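Local coordinates for protein Pro-Pro endopeptidase (Paenibacillus alvei, PDB 6FPC) that hydrolyses peptide bonds between two prolines as a secreted zinc metallopeptidase, cleaving a cell-surface protein and so possibly regulating bacterial adhesion, at residues 116-121 and 152-157; 140-145 and 161-166; 35-40 and 120-125. All coordinates share one frame; numbering follows the deposited sequence.

Contact 1 (116-121 and 152-157). With CD (cadmium ion), chain F.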
loop_
_atom_site.group_PDB
_atom_site.type_symbol
_atom_site.label_atom_id
_atom_site.label_comp_id
_atom_site.label_asym_id
_atom_site.label_seq_id
_atom_site.Cartn_x
_atom_site.Cartn_y
_atom_site.Cartn_z
ATOM N N ALA A 116 -6.594 0.879 0.594
ATOM C CA ALA A 116 -7.963 0.449 0.248
ATOM C C ALA A 116 -8.650 -0.201 1.451
ATOM O O ALA A 116 -9.825 0.052 1.680
ATOM C CB ALA A 116 -7.937 -0.503 -0.943
ATOM N N VAL A 117 -7.908 -0.989 2.252
ATOM C CA VAL A 117 -8.425 -1.624 3.483
ATOM C C VAL A 117 -8.873 -0.530 4.465
ATOM O O VAL A 117 -9.998 -0.576 4.974
ATOM C CB VAL A 117 -7.357 -2.555 4.137
ATOM C CG1 VAL A 117 -7.839 -3.113 5.480
ATOM C CG2 VAL A 117 -6.942 -3.690 3.204
ATOM N N ASP A 118 -8.000 0.479 4.701
ATOM C CA ASP A 118 -8.320 1.599 5.588
ATOM C C ASP A 118 -9.604 2.316 5.134
ATOM O O ASP A 118 -10.535 2.461 5.931
ATOM C CB ASP A 118 -7.144 2.596 5.591
ATOM C CG ASP A 118 -7.253 3.725 6.590
ATOM O OD1 ASP A 118 -7.958 3.548 7.631
ATOM O OD2 ASP A 118 -6.612 4.772 6.362
ATOM N N ARG A 119 -9.670 2.704 3.846
ATOM C CA ARG A 119 -10.814 3.459 3.308
ATOM C C ARG A 119 -12.095 2.701 3.195
ATOM O O ARG A 119 -13.155 3.217 3.573
ATOM C CB ARG A 119 -10.485 4.039 1.914
ATOM C CG ARG A 119 -9.980 5.468 1.965
ATOM C CD ARG A 119 -9.514 5.912 0.599
ATOM N NE ARG A 119 -10.633 6.265 -0.278
ATOM C CZ ARG A 119 -10.483 6.775 -1.496
ATOM N NH1 ARG A 119 -9.267 7.003 -1.984
ATOM N NH2 ARG A 119 -11.546 7.072 -2.231
ATOM N N LEU A 120 -12.019 1.504 2.606
ATOM C CA LEU A 120 -13.211 0.742 2.217
ATOM C C LEU A 120 -13.600 -0.421 3.090
ATOM O O LEU A 120 -14.740 -0.875 2.989
ATOM C CB LEU A 120 -13.020 0.264 0.774
ATOM C CG LEU A 120 -12.630 1.354 -0.241
ATOM C CD1 LEU A 120 -12.449 0.772 -1.595
ATOM C CD2 LEU A 120 -13.700 2.470 -0.336
ATOM N N VAL A 121 -12.697 -0.896 3.942
ATOM C CA VAL A 121 -12.994 -2.009 4.836
ATOM C C VAL A 121 -13.149 -1.547 6.284
ATOM O O VAL A 121 -14.116 -1.944 6.944
ATOM C CB VAL A 121 -11.984 -3.193 4.697
ATOM C CG1 VAL A 121 -12.256 -4.294 5.734
ATOM C CG2 VAL A 121 -12.002 -3.772 3.277
ATOM N N TYR A 152 1.049 12.331 7.430
ATOM C CA TYR A 152 -0.321 11.843 7.199
ATOM C C TYR A 152 -0.614 10.558 7.953
ATOM O O TYR A 152 0.038 9.549 7.691
ATOM C CB TYR A 152 -0.542 11.633 5.668
ATOM C CG TYR A 152 -0.422 12.933 4.901
ATOM C CD1 TYR A 152 -1.474 13.852 4.878
ATOM C CD2 TYR A 152 0.768 13.283 4.265
ATOM C CE1 TYR A 152 -1.355 15.071 4.212
ATOM C CE2 TYR A 152 0.895 14.494 3.592
ATOM C CZ TYR A 152 -0.155 15.401 3.598
ATOM O OH TYR A 152 0.002 16.613 2.975
ATOM N N PRO A 153 -1.653 10.530 8.831
ATOM C CA PRO A 153 -2.014 9.259 9.519
ATOM C C PRO A 153 -2.347 8.125 8.545
ATOM O O PRO A 153 -2.083 6.983 8.863
ATOM C CB PRO A 153 -3.260 9.615 10.339
ATOM C CG PRO A 153 -3.308 11.096 10.376
ATOM C CD PRO A 153 -2.521 11.657 9.239
ATOM N N THR A 154 -2.943 8.426 7.366
ATOM C CA THR A 154 -3.229 7.377 6.362
ATOM C C THR A 154 -1.935 6.699 5.886
ATOM O O THR A 154 -1.901 5.483 5.708
ATOM C CB THR A 154 -3.954 7.960 5.145
ATOM O OG1 THR A 154 -3.215 9.105 4.719
ATOM C CG2 THR A 154 -5.387 8.351 5.463
ATOM N N GLU A 155 -0.861 7.490 5.722
ATOM C CA GLU A 155 0.424 6.968 5.278
ATOM C C GLU A 155 1.089 6.150 6.398
ATOM O O GLU A 155 1.596 5.035 6.152
ATOM C CB GLU A 155 1.284 8.124 4.709
ATOM C CG GLU A 155 0.613 8.754 3.475
ATOM C CD GLU A 155 0.525 7.821 2.268
ATOM O OE1 GLU A 155 -0.110 8.209 1.262
ATOM O OE2 GLU A 155 1.146 6.733 2.298
ATOM N N TYR A 156 1.012 6.655 7.638
ATOM C CA TYR A 156 1.559 5.931 8.788
ATOM C C TYR A 156 0.806 4.610 8.961
ATOM O O TYR A 156 1.441 3.569 9.156
ATOM C CB TYR A 156 1.490 6.778 10.065
ATOM C CG TYR A 156 2.199 6.124 11.232
ATOM C CD1 TYR A 156 3.534 5.730 11.132
ATOM C CD2 TYR A 156 1.514 5.818 12.407
ATOM C CE1 TYR A 156 4.176 5.075 12.175
ATOM C CE2 TYR A 156 2.152 5.164 13.464
ATOM C CZ TYR A 156 3.488 4.813 13.349
ATOM O OH TYR A 156 4.138 4.196 14.384
ATOM N N PHE A 157 -0.530 4.636 8.768
ATOM C CA PHE A 157 -1.337 3.421 8.839
ATOM C C PHE A 157 -0.834 2.402 7.819
ATOM O O PHE A 157 -0.464 1.297 8.188
ATOM C CB PHE A 157 -2.849 3.694 8.631
ATOM C CG PHE A 157 -3.624 2.395 8.659
ATOM C CD1 PHE A 157 -3.972 1.800 9.870
ATOM C CD2 PHE A 157 -3.913 1.709 7.475
ATOM C CE1 PHE A 157 -4.644 0.577 9.904
ATOM C CE2 PHE A 157 -4.565 0.463 7.513
ATOM C CZ PHE A 157 -4.927 -0.088 8.728
HETATM CD CD CD F . 0.774 5.720 0.611
HETATM O O HOH W 1 -4.242 4.245 4.812
HETATM O O HOH W 2 0.569 6.182 -1.377
#
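Asp118 lies against Phe157 and Thr154 near the start of helix 153-166, joining helix 108-121, which carries the two metal-binding histidines of this HExxH peptidase, to the helix of Glu155. Just before it in the chain, Val117 packs on Ile37 and Leu41 of helix 35-43. Asp118 has CG anti to the backbone N, and this chi1 of -173° sets the carboxylate beside the Phe157 ring. Asp118 CB rests 3.8 Å from Phe157 CD2, while OD1 of the aspartate comes over one face, the carboxylate and ring planes being 27° apart. The other oxygen, Asp118 OD2, passes 3.9 Å from the methyl Thr154 CG2. A water links the carboxylate to the other helix, donating to Asp118 OD2 at 2.9 Å and to Thr154 O at 2.8 Å; Ser126 OG also hydrogen-bonds to OD2. Next along the helix, Arg119 forms a salt bridge to Glu87, in the region that governs substrate specificity. On the opposing helix, Glu155 leaves the backbone on the side away from Asp118, and its chain, bent at chi2, delivers the carboxylate to the metal, which His111, His115 and Tyr148 also bind. Its grip on the cadmium ion is uneven, with Glu155 OE2 at 2.0 Å and Glu155 OE1 at 2.7 Å; a zinc ion is also modelled with the same four protein ligands. For Asp118, a buried residue, the meeting of OD2 with both a donating water and Ser126 OG would favour the charged carboxylate.

Contact 2 (140-145 and 161-166)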
loop_
_atom_site.group_PDB
_atom_site.type_symbol
_atom_site.label_atom_id
_atom_site.label_comp_id
_atom_site.label_asym_id
_atom_site.label_seq_id
_atom_site.Cartn_x
_atom_site.Cartn_y
_atom_site.Cartn_z
ATOM N N SER A 140 7.076 9.751 14.142
ATOM C CA SER A 140 8.371 10.435 14.075
ATOM C C SER A 140 9.593 9.521 14.252
ATOM O O SER A 140 10.650 9.870 13.741
ATOM C CB SER A 140 8.433 11.542 15.121
ATOM O OG SER A 140 8.122 11.021 16.406
ATOM N N VAL A 141 9.459 8.407 15.002
ATOM C CA VAL A 141 10.541 7.452 15.336
ATOM C C VAL A 141 11.386 7.070 14.098
ATOM O O VAL A 141 12.597 7.283 14.101
ATOM C CB VAL A 141 10.018 6.197 16.106
ATOM C CG1 VAL A 141 11.146 5.184 16.353
ATOM C CG2 VAL A 141 9.351 6.596 17.423
ATOM N N LYS A 142 10.744 6.528 13.052
ATOM C CA LYS A 142 11.435 6.115 11.836
ATOM C C LYS A 142 11.258 7.092 10.683
ATOM O O LYS A 142 12.035 7.029 9.729
ATOM C CB LYS A 142 10.903 4.754 11.364
ATOM C CG LYS A 142 11.130 3.606 12.342
ATOM C CD LYS A 142 10.760 2.279 11.693
ATOM C CE LYS A 142 11.000 1.081 12.579
ATOM N NZ LYS A 142 12.453 0.826 12.823
ATOM N N TYR A 143 10.203 7.935 10.713
ATOM C CA TYR A 143 9.884 8.713 9.529
ATOM C C TYR A 143 9.994 10.240 9.642
ATOM O O TYR A 143 9.594 10.913 8.690
ATOM C CB TYR A 143 8.475 8.323 9.030
ATOM C CG TYR A 143 8.362 6.823 8.809
ATOM C CD1 TYR A 143 8.851 6.231 7.646
ATOM C CD2 TYR A 143 7.866 5.986 9.809
ATOM C CE1 TYR A 143 8.823 4.845 7.475
ATOM C CE2 TYR A 143 7.825 4.606 9.644
ATOM C CZ TYR A 143 8.296 4.040 8.473
ATOM O OH TYR A 143 8.278 2.671 8.334
ATOM N N LYS A 144 10.563 10.782 10.739
ATOM C CA LYS A 144 10.672 12.244 10.883
ATOM C C LYS A 144 11.291 12.914 9.657
ATOM O O LYS A 144 12.243 12.388 9.083
ATOM C CB LYS A 144 11.419 12.661 12.172
ATOM C CG LYS A 144 12.885 12.212 12.259
ATOM C CD LYS A 144 13.513 12.544 13.626
ATOM N N GLY A 145 10.707 14.046 9.270
ATOM C CA GLY A 145 11.167 14.870 8.155
ATOM C C GLY A 145 10.838 14.382 6.758
ATOM O O GLY A 145 11.271 15.006 5.790
ATOM N N ALA A 161 1.309 -0.826 9.034
ATOM C CA ALA A 161 0.620 -2.114 8.811
ATOM C C ALA A 161 1.511 -3.014 7.913
ATOM O O ALA A 161 1.575 -4.233 8.129
ATOM C CB ALA A 161 -0.743 -1.908 8.172
ATOM N N SER A 162 2.223 -2.403 6.949
ATOM C CA SER A 162 3.175 -3.121 6.086
ATOM C C SER A 162 4.289 -3.728 6.963
ATOM O O SER A 162 4.551 -4.929 6.820
ATOM C CB SER A 162 3.785 -2.209 5.027
ATOM O OG SER A 162 2.787 -1.816 4.099
ATOM N N LEU A 163 4.899 -2.931 7.899
ATOM C CA LEU A 163 5.931 -3.472 8.817
ATOM C C LEU A 163 5.377 -4.682 9.605
ATOM O O LEU A 163 6.052 -5.700 9.747
ATOM C CB LEU A 163 6.450 -2.412 9.801
ATOM C CG LEU A 163 7.325 -1.271 9.238
ATOM C CD1 LEU A 163 7.536 -0.182 10.285
ATOM C CD2 LEU A 163 8.692 -1.774 8.814
ATOM N N TYR A 164 4.122 -4.571 10.075
ATOM C CA TYR A 164 3.456 -5.614 10.850
ATOM C C TYR A 164 3.233 -6.911 10.077
ATOM O O TYR A 164 3.406 -8.000 10.632
ATOM C CB TYR A 164 2.115 -5.102 11.430
ATOM C CG TYR A 164 1.492 -6.108 12.372
ATOM C CD1 TYR A 164 0.570 -7.051 11.911
ATOM C CD2 TYR A 164 1.891 -6.184 13.699
ATOM C CE1 TYR A 164 0.084 -8.057 12.748
ATOM C CE2 TYR A 164 1.405 -7.181 14.548
ATOM C CZ TYR A 164 0.484 -8.099 14.074
ATOM O OH TYR A 164 0.018 -9.084 14.906
ATOM N N LEU A 165 2.800 -6.795 8.816
ATOM C CA LEU A 165 2.414 -7.934 7.990
ATOM C C LEU A 165 3.520 -8.580 7.140
ATOM O O LEU A 165 3.444 -9.787 6.915
ATOM C CB LEU A 165 1.235 -7.510 7.087
ATOM C CG LEU A 165 -0.097 -7.151 7.808
ATOM C CD1 LEU A 165 -1.053 -6.428 6.890
ATOM C CD2 LEU A 165 -0.780 -8.376 8.403
ATOM N N TYR A 166 4.520 -7.808 6.664
ATOM C CA TYR A 166 5.562 -8.267 5.727
ATOM C C TYR A 166 6.378 -9.486 6.203
ATOM O O TYR A 166 6.458 -10.487 5.472
ATOM C CB TYR A 166 6.499 -7.098 5.333
ATOM C CG TYR A 166 7.524 -7.432 4.267
ATOM C CD1 TYR A 166 7.168 -7.491 2.922
ATOM C CD2 TYR A 166 8.857 -7.663 4.600
ATOM C CE1 TYR A 166 8.111 -7.777 1.935
ATOM C CE2 TYR A 166 9.814 -7.934 3.618
ATOM C CZ TYR A 166 9.437 -7.978 2.286
ATOM O OH TYR A 166 10.367 -8.259 1.314
#
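Tyr143 of the short helix 140-143 and Leu163 of helix 153-166 reach toward one another from opposite directions, packing a short helix on the glutamate-bearing helix of the HExxH-plus-glutamate (gluzincin-type) catalytic domain. Helix 153-166 is the one that brings in the metal-binding glutamate, and the contact falls well down its length from that residue. Backbones remain far apart, with the nearest CA atoms, those of Lys142 and Leu163, separated by 11.5 Å, and just 88 Å² is buried, so long side chains do the bridging.

The apolar part centres on one methyl group. CD1 of Leu163 sits 3.5 Å from OH of Tyr143, a van der Waals approach of a methyl to the end of the phenol. The same CD1 of Leu163 is 4.3 Å from CD of Lys142, so the leucine branch is touched by two residues of the small helix. Leu163 has CG anti to its carbonyl carbon (chi1 -70°), and from there its branches extend toward helix 140-143; Leu174 of helix 168-177 packs against it as well.

Polar links run to other parts of the chain. Lys142 is extended through its middle torsions and then bends at chi4 (-68°); NZ forms a salt bridge with Asp173 and a weak hydrogen bond with Ser177 OG, while CD brushes Leu163. Ser150 OG hydrogen-bonds to Tyr143 O, and Thr170 OG1 to Leu163 O, tying each segment to the chain that follows it.

Within the first segment, the backbone closes one turn as Lys144 N bonds to Ser140 O at 3.1 Å. There too, CB of Lys142 lies 3.5 Å above the plane of the Tyr143 ring, displaced toward its rim.

Contact 3 (35-40 and 120-125)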
loop_
_atom_site.group_PDB
_atom_site.type_symbol
_atom_site.label_atom_id
_atom_site.label_comp_id
_atom_site.label_asym_id
_atom_site.label_seq_id
_atom_site.Cartn_x
_atom_site.Cartn_y
_atom_site.Cartn_z
ATOM N N THR A 35 -6.922 -13.204 5.199
ATOM C CA THR A 35 -7.959 -13.619 4.235
ATOM C C THR A 35 -9.304 -12.868 4.419
ATOM O O THR A 35 -9.893 -12.451 3.409
ATOM C CB THR A 35 -8.113 -15.150 4.273
ATOM O OG1 THR A 35 -6.858 -15.718 3.897
ATOM C CG2 THR A 35 -9.213 -15.673 3.346
ATOM N N SER A 36 -9.771 -12.691 5.680
ATOM C CA SER A 36 -11.009 -11.966 6.006
ATOM C C SER A 36 -11.016 -10.535 5.458
ATOM O O SER A 36 -12.037 -10.074 4.949
ATOM C CB SER A 36 -11.256 -11.951 7.511
ATOM O OG SER A 36 -10.077 -11.593 8.210
ATOM N N ILE A 37 -9.862 -9.864 5.519
ATOM C CA ILE A 37 -9.653 -8.502 5.014
ATOM C C ILE A 37 -9.654 -8.547 3.478
ATOM O O ILE A 37 -10.245 -7.674 2.849
ATOM C CB ILE A 37 -8.322 -7.932 5.584
ATOM C CG1 ILE A 37 -8.393 -7.675 7.127
ATOM C CG2 ILE A 37 -7.838 -6.710 4.806
ATOM C CD1 ILE A 37 -9.101 -6.479 7.637
ATOM N N LEU A 38 -8.984 -9.551 2.875
ATOM C CA LEU A 38 -8.959 -9.692 1.408
ATOM C C LEU A 38 -10.385 -9.952 0.861
ATOM O O LEU A 38 -10.780 -9.341 -0.139
ATOM C CB LEU A 38 -7.974 -10.791 0.966
ATOM C CG LEU A 38 -6.481 -10.525 1.256
ATOM C CD1 LEU A 38 -5.649 -11.809 1.114
ATOM C CD2 LEU A 38 -5.924 -9.424 0.358
ATOM N N ASP A 39 -11.162 -10.793 1.561
ATOM C CA ASP A 39 -12.561 -11.120 1.229
ATOM C C ASP A 39 -13.408 -9.847 1.218
ATOM O O ASP A 39 -14.131 -9.570 0.248
ATOM C CB ASP A 39 -13.135 -12.133 2.237
ATOM C CG ASP A 39 -12.623 -13.562 2.100
ATOM O OD1 ASP A 39 -12.962 -14.400 2.968
ATOM O OD2 ASP A 39 -11.885 -13.847 1.125
ATOM N N ALA A 40 -13.267 -9.044 2.288
ATOM C CA ALA A 40 -13.961 -7.779 2.458
ATOM C C ALA A 40 -13.592 -6.813 1.331
ATOM O O ALA A 40 -14.483 -6.176 0.775
ATOM C CB ALA A 40 -13.626 -7.184 3.816
ATOM N N LEU A 120 -12.019 1.504 2.606
ATOM C CA LEU A 120 -13.211 0.742 2.217
ATOM C C LEU A 120 -13.600 -0.421 3.090
ATOM O O LEU A 120 -14.740 -0.875 2.989
ATOM C CB LEU A 120 -13.020 0.264 0.774
ATOM C CG LEU A 120 -12.630 1.354 -0.241
ATOM C CD1 LEU A 120 -12.449 0.772 -1.595
ATOM C CD2 LEU A 120 -13.700 2.470 -0.336
ATOM N N VAL A 121 -12.697 -0.896 3.942
ATOM C CA VAL A 121 -12.994 -2.009 4.836
ATOM C C VAL A 121 -13.149 -1.547 6.284
ATOM O O VAL A 121 -14.116 -1.944 6.944
ATOM C CB VAL A 121 -11.984 -3.193 4.697
ATOM C CG1 VAL A 121 -12.256 -4.294 5.734
ATOM C CG2 VAL A 121 -12.002 -3.772 3.277
ATOM N N LEU A 122 -12.225 -0.695 6.758
ATOM C CA LEU A 122 -12.158 -0.284 8.163
ATOM C C LEU A 122 -12.690 1.128 8.500
ATOM O O LEU A 122 -12.361 1.657 9.567
ATOM C CB LEU A 122 -10.693 -0.442 8.649
ATOM C CG LEU A 122 -10.071 -1.855 8.544
ATOM C CD1 LEU A 122 -8.583 -1.823 8.864
ATOM C CD2 LEU A 122 -10.807 -2.883 9.400
ATOM N N ASN A 123 -13.543 1.711 7.640
ATOM C CA ASN A 123 -14.186 3.021 7.894
ATOM C C ASN A 123 -13.180 4.109 8.241
ATOM O O ASN A 123 -13.412 4.885 9.175
ATOM C CB ASN A 123 -15.224 2.921 9.034
ATOM C CG ASN A 123 -16.207 1.793 8.909
ATOM O OD1 ASN A 123 -16.067 0.721 9.531
ATOM N ND2 ASN A 123 -17.233 2.024 8.120
ATOM N N GLU A 124 -12.035 4.126 7.536
ATOM C CA GLU A 124 -10.956 5.097 7.808
ATOM C C GLU A 124 -10.474 5.032 9.260
ATOM O O GLU A 124 -10.417 6.044 9.955
ATOM C CB GLU A 124 -11.351 6.524 7.408
ATOM C CG GLU A 124 -11.604 6.656 5.917
ATOM C CD GLU A 124 -11.868 8.064 5.424
ATOM O OE1 GLU A 124 -12.450 8.188 4.327
ATOM O OE2 GLU A 124 -11.483 9.041 6.110
ATOM N N VAL A 125 -10.151 3.819 9.723
ATOM C CA VAL A 125 -9.598 3.611 11.064
ATOM C C VAL A 125 -8.338 4.484 11.314
ATOM O O VAL A 125 -8.114 4.885 12.456
ATOM C CB VAL A 125 -9.341 2.111 11.361
ATOM C CG1 VAL A 125 -8.133 1.576 10.585
ATOM C CG2 VAL A 125 -9.200 1.871 12.864
#
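Val121 places CG1 anti to its backbone N (chi1 175°) and CG2 anti to its carbonyl carbon, and in this setting both methyls face CB of Ala40. The single methyl of Ala40 is 3.7 Å from Val121 CG1 and 3.8 Å from Val121 CG2. The backbones come close here: the CA atoms of Ala40 and Val121 are 6.3 Å apart, and Val121 CG2 even reaches the backbone of helix 35-43, 3.9 Å from Ala40 C.

Ile37, one turn earlier, approaches differently. Its CB does not point at the other segment, but the bend at chi2 (-77°) brings CD1 round to it. That methyl, Ile37 CD1, lies alongside both Val121 and Leu122, 4.3 Å from CG1 of Val121 and 4.4 Å from CD2 of Leu122. The contact is purely one of apolar side chains, modest in size at 163 Å² and near the surface.

Beyond Val121 the chain leaves the helix. Leu122 N still reaches back to Val117 O, probably in a hydrogen bond, an i to i+5 link that fits the wider pi-type turn at 117-121. Asn123 and Glu124 then adopt left-handed backbone angles, turning the chain so that Glu124 N faces Asp118 O in another probable hydrogen bond.

In the fold, the contact sets the C-terminal end of the catalytic helix 108-121 against helix 35-43, which leads into strand 47-51 of the sheet. Leu122 also packs on Leu188 of helix 179-188, while Leu38, on the side of its helix turned from this interface, contacts Leu7 and Leu10 of helix 7-10.

The three contacts lie at different distances from the catalytic centre. Contact 1 holds the metal ligand Glu155; in contact 2, the Tyr143 side chain is about 11 Å from the zinc and about 8 Å from that of His111; in contact 3, the Leu122 side chain is about 10 Å from that of His115. Contacts 1 and 3 share Leu120 and Val121, their centres about 10 Å apart, and they touch directly where Val117 CG2 meets Ile37 CG2 at 3.5 Å. Contacts 1 and 2 are joined through helix 153-166, with centres about 13 Å apart. Contacts 2 and 3 stay separate, their nearest atoms about 7 Å from each other.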